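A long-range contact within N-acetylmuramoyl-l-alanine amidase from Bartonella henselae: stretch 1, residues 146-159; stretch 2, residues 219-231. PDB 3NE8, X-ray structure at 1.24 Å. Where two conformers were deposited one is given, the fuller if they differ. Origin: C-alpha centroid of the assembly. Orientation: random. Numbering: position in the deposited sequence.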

# COMPACT_ATOMS: atom_id res chain seq x y z
N ALA A 146 3.08 2.84 -7.67
CA ALA A 146 2.96 2.36 -6.30
C ALA A 146 1.51 2.05 -5.96
O ALA A 146 1.20 1.03 -5.35
CB ALA A 146 3.54 3.36 -5.32
N PHE A 147 0.59 2.92 -6.40
CA PHE A 147 -0.83 2.70 -6.16
C PHE A 147 -1.36 1.51 -6.95
O PHE A 147 -2.12 0.71 -6.41
CB PHE A 147 -1.64 3.96 -6.48
CG PHE A 147 -1.50 5.05 -5.46
CD1 PHE A 147 -1.65 4.77 -4.11
CD2 PHE A 147 -1.24 6.35 -5.84
CE1 PHE A 147 -1.53 5.78 -3.16
CE2 PHE A 147 -1.13 7.37 -4.91
CZ PHE A 147 -1.27 7.08 -3.56
N SER A 148 -0.95 1.37 -8.21
CA SER A 148 -1.39 0.24 -9.02
C SER A 148 -1.01 -1.09 -8.38
O SER A 148 -1.80 -2.03 -8.31
CB SER A 148 -0.78 0.31 -10.42
OG SER A 148 -1.15 1.52 -11.06
N ILE A 149 0.24 -1.16 -7.91
CA ILE A 149 0.78 -2.35 -7.24
C ILE A 149 -0.00 -2.65 -5.96
O ILE A 149 -0.36 -3.80 -5.68
CB ILE A 149 2.29 -2.14 -6.89
CG1 ILE A 149 3.17 -2.05 -8.15
CG2 ILE A 149 2.80 -3.25 -5.98
CD1 ILE A 149 3.17 -3.32 -8.99
N ASN A 150 -0.23 -1.61 -5.17
CA ASN A 150 -0.98 -1.76 -3.94
C ASN A 150 -2.36 -2.34 -4.21
O ASN A 150 -2.79 -3.29 -3.55
CB ASN A 150 -1.11 -0.42 -3.22
CG ASN A 150 -1.98 -0.51 -1.99
OD1 ASN A 150 -3.18 -0.33 -2.07
ND2 ASN A 150 -1.37 -0.79 -0.85
N PHE A 151 -3.06 -1.79 -5.20
CA PHE A 151 -4.38 -2.30 -5.50
C PHE A 151 -4.33 -3.74 -6.00
O PHE A 151 -5.13 -4.58 -5.58
CB PHE A 151 -5.10 -1.40 -6.51
CG PHE A 151 -6.50 -1.86 -6.81
CD1 PHE A 151 -7.46 -1.87 -5.82
CD2 PHE A 151 -6.84 -2.35 -8.07
CE1 PHE A 151 -8.75 -2.31 -6.08
CE2 PHE A 151 -8.13 -2.79 -8.34
CZ PHE A 151 -9.08 -2.77 -7.33
N ALA A 152 -3.39 -4.03 -6.90
CA ALA A 152 -3.25 -5.40 -7.39
C ALA A 152 -3.07 -6.38 -6.22
O ALA A 152 -3.70 -7.45 -6.18
CB ALA A 152 -2.08 -5.51 -8.37
N ASN A 153 -2.19 -6.03 -5.29
CA ASN A 153 -1.92 -6.87 -4.12
C ASN A 153 -3.16 -7.11 -3.30
O ASN A 153 -3.43 -8.24 -2.87
CB ASN A 153 -0.88 -6.21 -3.21
CG ASN A 153 0.53 -6.43 -3.68
OD1 ASN A 153 0.79 -7.29 -4.52
ND2 ASN A 153 1.46 -5.64 -3.15
N ASN A 154 -3.92 -6.05 -3.07
CA ASN A 154 -5.12 -6.19 -2.27
C ASN A 154 -6.17 -7.04 -2.97
O ASN A 154 -6.84 -7.85 -2.32
CB ASN A 154 -5.70 -4.84 -1.89
CG ASN A 154 -6.51 -4.91 -0.61
OD1 ASN A 154 -6.13 -5.59 0.34
ND2 ASN A 154 -7.63 -4.21 -0.59
N VAL A 155 -6.31 -6.87 -4.28
CA VAL A 155 -7.28 -7.66 -5.02
C VAL A 155 -6.98 -9.14 -4.89
O VAL A 155 -7.86 -9.94 -4.59
CB VAL A 155 -7.32 -7.25 -6.51
CG1 VAL A 155 -8.07 -8.28 -7.32
CG2 VAL A 155 -7.97 -5.87 -6.67
N VAL A 156 -5.72 -9.51 -5.10
CA VAL A 156 -5.29 -10.89 -4.96
C VAL A 156 -5.57 -11.42 -3.55
O VAL A 156 -6.12 -12.50 -3.39
CB VAL A 156 -3.80 -11.04 -5.29
CG1 VAL A 156 -3.27 -12.38 -4.80
CG2 VAL A 156 -3.57 -10.86 -6.79
N SER A 157 -5.21 -10.63 -2.54
CA SER A 157 -5.43 -11.03 -1.15
C SER A 157 -6.90 -11.34 -0.88
O SER A 157 -7.23 -12.36 -0.29
CB SER A 157 -4.94 -9.93 -0.21
OG SER A 157 -5.16 -10.29 1.15
N ASN A 158 -7.79 -10.45 -1.31
CA ASN A 158 -9.21 -10.63 -1.04
C ASN A 158 -9.87 -11.71 -1.89
O ASN A 158 -10.78 -12.40 -1.42
CB ASN A 158 -9.96 -9.30 -1.15
CG ASN A 158 -9.67 -8.39 0.01
OD1 ASN A 158 -9.60 -8.85 1.16
ND2 ASN A 158 -9.49 -7.12 -0.26
N LEU A 159 -9.40 -11.89 -3.12
CA LEU A 159 -9.91 -13.01 -3.93
C LEU A 159 -9.59 -14.32 -3.23
O LEU A 159 -10.42 -15.22 -3.16
CB LEU A 159 -9.33 -12.99 -5.34
CG LEU A 159 -9.82 -11.87 -6.25
CD1 LEU A 159 -9.03 -11.91 -7.55
CD2 LEU A 159 -11.30 -12.01 -6.51
N SER A 219 -12.25 -4.75 -2.25
CA SER A 219 -10.88 -4.29 -2.42
C SER A 219 -10.83 -2.82 -2.78
O SER A 219 -9.96 -2.09 -2.30
CB SER A 219 -10.15 -5.11 -3.49
OG SER A 219 -10.01 -6.45 -3.05
N ILE A 220 -11.74 -2.39 -3.64
CA ILE A 220 -11.82 -0.98 -4.02
C ILE A 220 -12.14 -0.09 -2.83
O ILE A 220 -11.52 0.97 -2.64
CB ILE A 220 -12.82 -0.76 -5.17
CG1 ILE A 220 -12.28 -1.40 -6.45
CG2 ILE A 220 -13.10 0.73 -5.36
CD1 ILE A 220 -13.31 -1.48 -7.57
N ARG A 221 -13.08 -0.50 -1.99
CA ARG A 221 -13.40 0.25 -0.78
C ARG A 221 -12.19 0.39 0.14
O ARG A 221 -11.93 1.46 0.70
CB ARG A 221 -14.56 -0.41 -0.04
CG ARG A 221 -15.84 -0.53 -0.86
CD ARG A 221 -16.71 0.71 -0.74
NE ARG A 221 -16.06 1.92 -1.23
CZ ARG A 221 -16.03 3.07 -0.57
NH1 ARG A 221 -16.61 3.17 0.61
NH2 ARG A 221 -15.41 4.12 -1.10
N GLN A 222 -11.43 -0.69 0.29
CA GLN A 222 -10.23 -0.64 1.13
C GLN A 222 -9.19 0.30 0.52
O GLN A 222 -8.54 1.07 1.22
CB GLN A 222 -9.64 -2.04 1.29
CG GLN A 222 -10.48 -2.96 2.16
CD GLN A 222 -9.81 -4.30 2.36
OE1 GLN A 222 -9.22 -4.85 1.43
NE2 GLN A 222 -9.90 -4.83 3.58
N PHE A 223 -9.04 0.24 -0.79
CA PHE A 223 -8.11 1.11 -1.50
C PHE A 223 -8.51 2.58 -1.37
O PHE A 223 -7.66 3.45 -1.15
CB PHE A 223 -8.05 0.67 -2.96
CG PHE A 223 -7.04 1.39 -3.80
CD1 PHE A 223 -5.68 1.23 -3.58
CD2 PHE A 223 -7.46 2.17 -4.87
CE1 PHE A 223 -4.76 1.86 -4.40
CE2 PHE A 223 -6.55 2.81 -5.68
CZ PHE A 223 -5.19 2.66 -5.45
N ALA A 224 -9.82 2.85 -1.46
CA ALA A 224 -10.32 4.21 -1.29
C ALA A 224 -10.00 4.73 0.10
O ALA A 224 -9.58 5.88 0.28
CB ALA A 224 -11.82 4.24 -1.53
N GLU A 225 -10.23 3.90 1.11
CA GLU A 225 -9.98 4.34 2.48
C GLU A 225 -8.50 4.67 2.68
O GLU A 225 -8.17 5.65 3.35
CB GLU A 225 -10.46 3.29 3.48
CG GLU A 225 -11.98 3.17 3.53
CD GLU A 225 -12.46 1.96 4.31
OE1 GLU A 225 -11.61 1.16 4.76
OE2 GLU A 225 -13.69 1.80 4.46
N TYR A 226 -7.63 3.86 2.09
CA TYR A 226 -6.20 4.10 2.13
C TYR A 226 -5.83 5.40 1.42
O TYR A 226 -5.15 6.26 2.00
CB TYR A 226 -5.48 2.91 1.49
CG TYR A 226 -4.05 3.17 1.09
CD1 TYR A 226 -3.11 3.54 2.04
CD2 TYR A 226 -3.62 3.03 -0.21
CE1 TYR A 226 -1.78 3.78 1.69
CE2 TYR A 226 -2.31 3.26 -0.57
CZ TYR A 226 -1.40 3.64 0.38
OH TYR A 226 -0.10 3.87 -0.00
N ARG A 227 -6.30 5.56 0.19
CA ARG A 227 -5.98 6.74 -0.61
C ARG A 227 -6.39 8.02 0.10
O ARG A 227 -5.69 9.04 0.03
CB ARG A 227 -6.68 6.67 -1.97
CG ARG A 227 -6.19 5.56 -2.88
CD ARG A 227 -4.82 5.88 -3.46
NE ARG A 227 -4.81 7.16 -4.17
CZ ARG A 227 -5.22 7.33 -5.42
NH1 ARG A 227 -5.71 6.30 -6.11
NH2 ARG A 227 -5.17 8.53 -5.98
N GLN A 228 -7.52 7.98 0.80
CA GLN A 228 -8.03 9.18 1.44
C GLN A 228 -7.28 9.58 2.72
O GLN A 228 -7.46 10.68 3.23
CB GLN A 228 -9.54 9.07 1.63
CG GLN A 228 -10.27 9.01 0.29
CD GLN A 228 -11.74 8.67 0.39
OE1 GLN A 228 -12.47 8.76 -0.59
NE2 GLN A 228 -12.18 8.27 1.58
N LYS A 229 -6.42 8.69 3.22
CA LYS A 229 -5.57 9.00 4.37
C LYS A 229 -4.34 9.82 3.98
O LYS A 229 -3.70 10.41 4.85
CB LYS A 229 -5.09 7.71 5.04
CG LYS A 229 -6.14 6.94 5.83
CD LYS A 229 -5.47 5.74 6.50
CE LYS A 229 -6.38 5.05 7.50
NZ LYS A 229 -5.61 4.03 8.27
N ILE A 230 -4.02 9.86 2.70
CA ILE A 230 -2.76 10.44 2.23
C ILE A 230 -2.84 11.96 2.08
O ILE A 230 -3.86 12.50 1.65
CB ILE A 230 -2.30 9.75 0.93
CG1 ILE A 230 -2.23 8.24 1.17
CG2 ILE A 230 -0.96 10.31 0.46
CD1 ILE A 230 -2.01 7.41 -0.06
N MSE A 231 -1.76 12.65 2.44
CA MSE A 231 -1.76 14.11 2.48
C MSE A 231 -1.88 14.73 1.09
O MSE A 231 -1.55 14.10 0.08
CB MSE A 231 -0.48 14.62 3.12
CG MSE A 231 0.77 14.33 2.31
SE MSE A 231 2.36 15.24 2.96
CE MSE A 231 2.31 14.60 4.80
O HOH W 1 -10.62 -8.71 -4.55
O HOH W 2 -8.88 -7.71 3.53

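Two helices, 146-159 and the one that begins before Ser219, run in roughly opposite directions, their N-to-C axes at 141° and 9.5 Å apart at closest approach. They splay as they pass. The CA atoms of Val155 and Ser219 lie 5.6 Å apart, those of Phe151 and Phe223 6.4 Å, and those of Phe147 and Arg227 8.6 Å. The size of the side chains follows this wedge, with a serine at the tight end and aromatic rings and an arginine where the gap opens.

At the tight end the bump is Ser219. Its side chain drops into a hollow formed by Phe151, Asn154, Val155 and Asn158, and a small residue suits so close a backbone approach. The knob is polar, so its hydroxyl needs partners: Asn158 ND2 donates to Ser219 OG at 2.9 Å, and water 1 joins Ser219 OG (2.8 Å) to the carbonyl Val155 O (3.0 Å).

One helical turn along, Gln222 brings its amide oxygen to two asparagines that are themselves a turn apart. Gln222 OE1 accepts from Asn154 ND2 at 2.6 Å and from Asn158 ND2 at 2.8 Å, both nearly straight. Asn158 ND2 therefore serves both Ser219 and Gln222, spending its two hydrogens on successive turns of the facing helix. The other ends of the Asn158 and Gln222 amides are also tied: water 2 donates to Asn158 OD1 (2.7 Å) and accepts from Gln222 NE2 (3.1 Å).

In the middle, Phe151 and Phe223 both adopt the t rotamer and fit obliquely, ring centroids 5.3 Å apart and planes at 55°. Phe151 CB sits over the face of the Phe223 ring, 4.0 Å from its centroid, making a CH-pi contact. The far end of Phe151 reaches Ile220, with CZ 3.6 Å from Ile220 CG1. Asn150 OD1 meets the edge of Phe223, 3.3 Å from CD1, where the ring's hydrogens carry slight positive charge.

Where the helices diverge, Phe147 fills the space. Tyr226 CE2 and Ile230 CD1 meet its ring edge, 3.7 and 3.5 Å from Phe147 CE1; Ile230 arrives from the type I turn spanning Arg227 to Ile230. Phe147 CB also rests 3.9 Å from Phe223 CZ. Arg227 covers one face: its CB points sideways, but an m, m, m chain folds the guanidinium flat onto the ring, with Arg227 CZ 4.1 Å from the Phe147 centroid. Cation-pi attraction is joined by a CH-pi contact from Arg227 CD, 3.6 Å from that centroid.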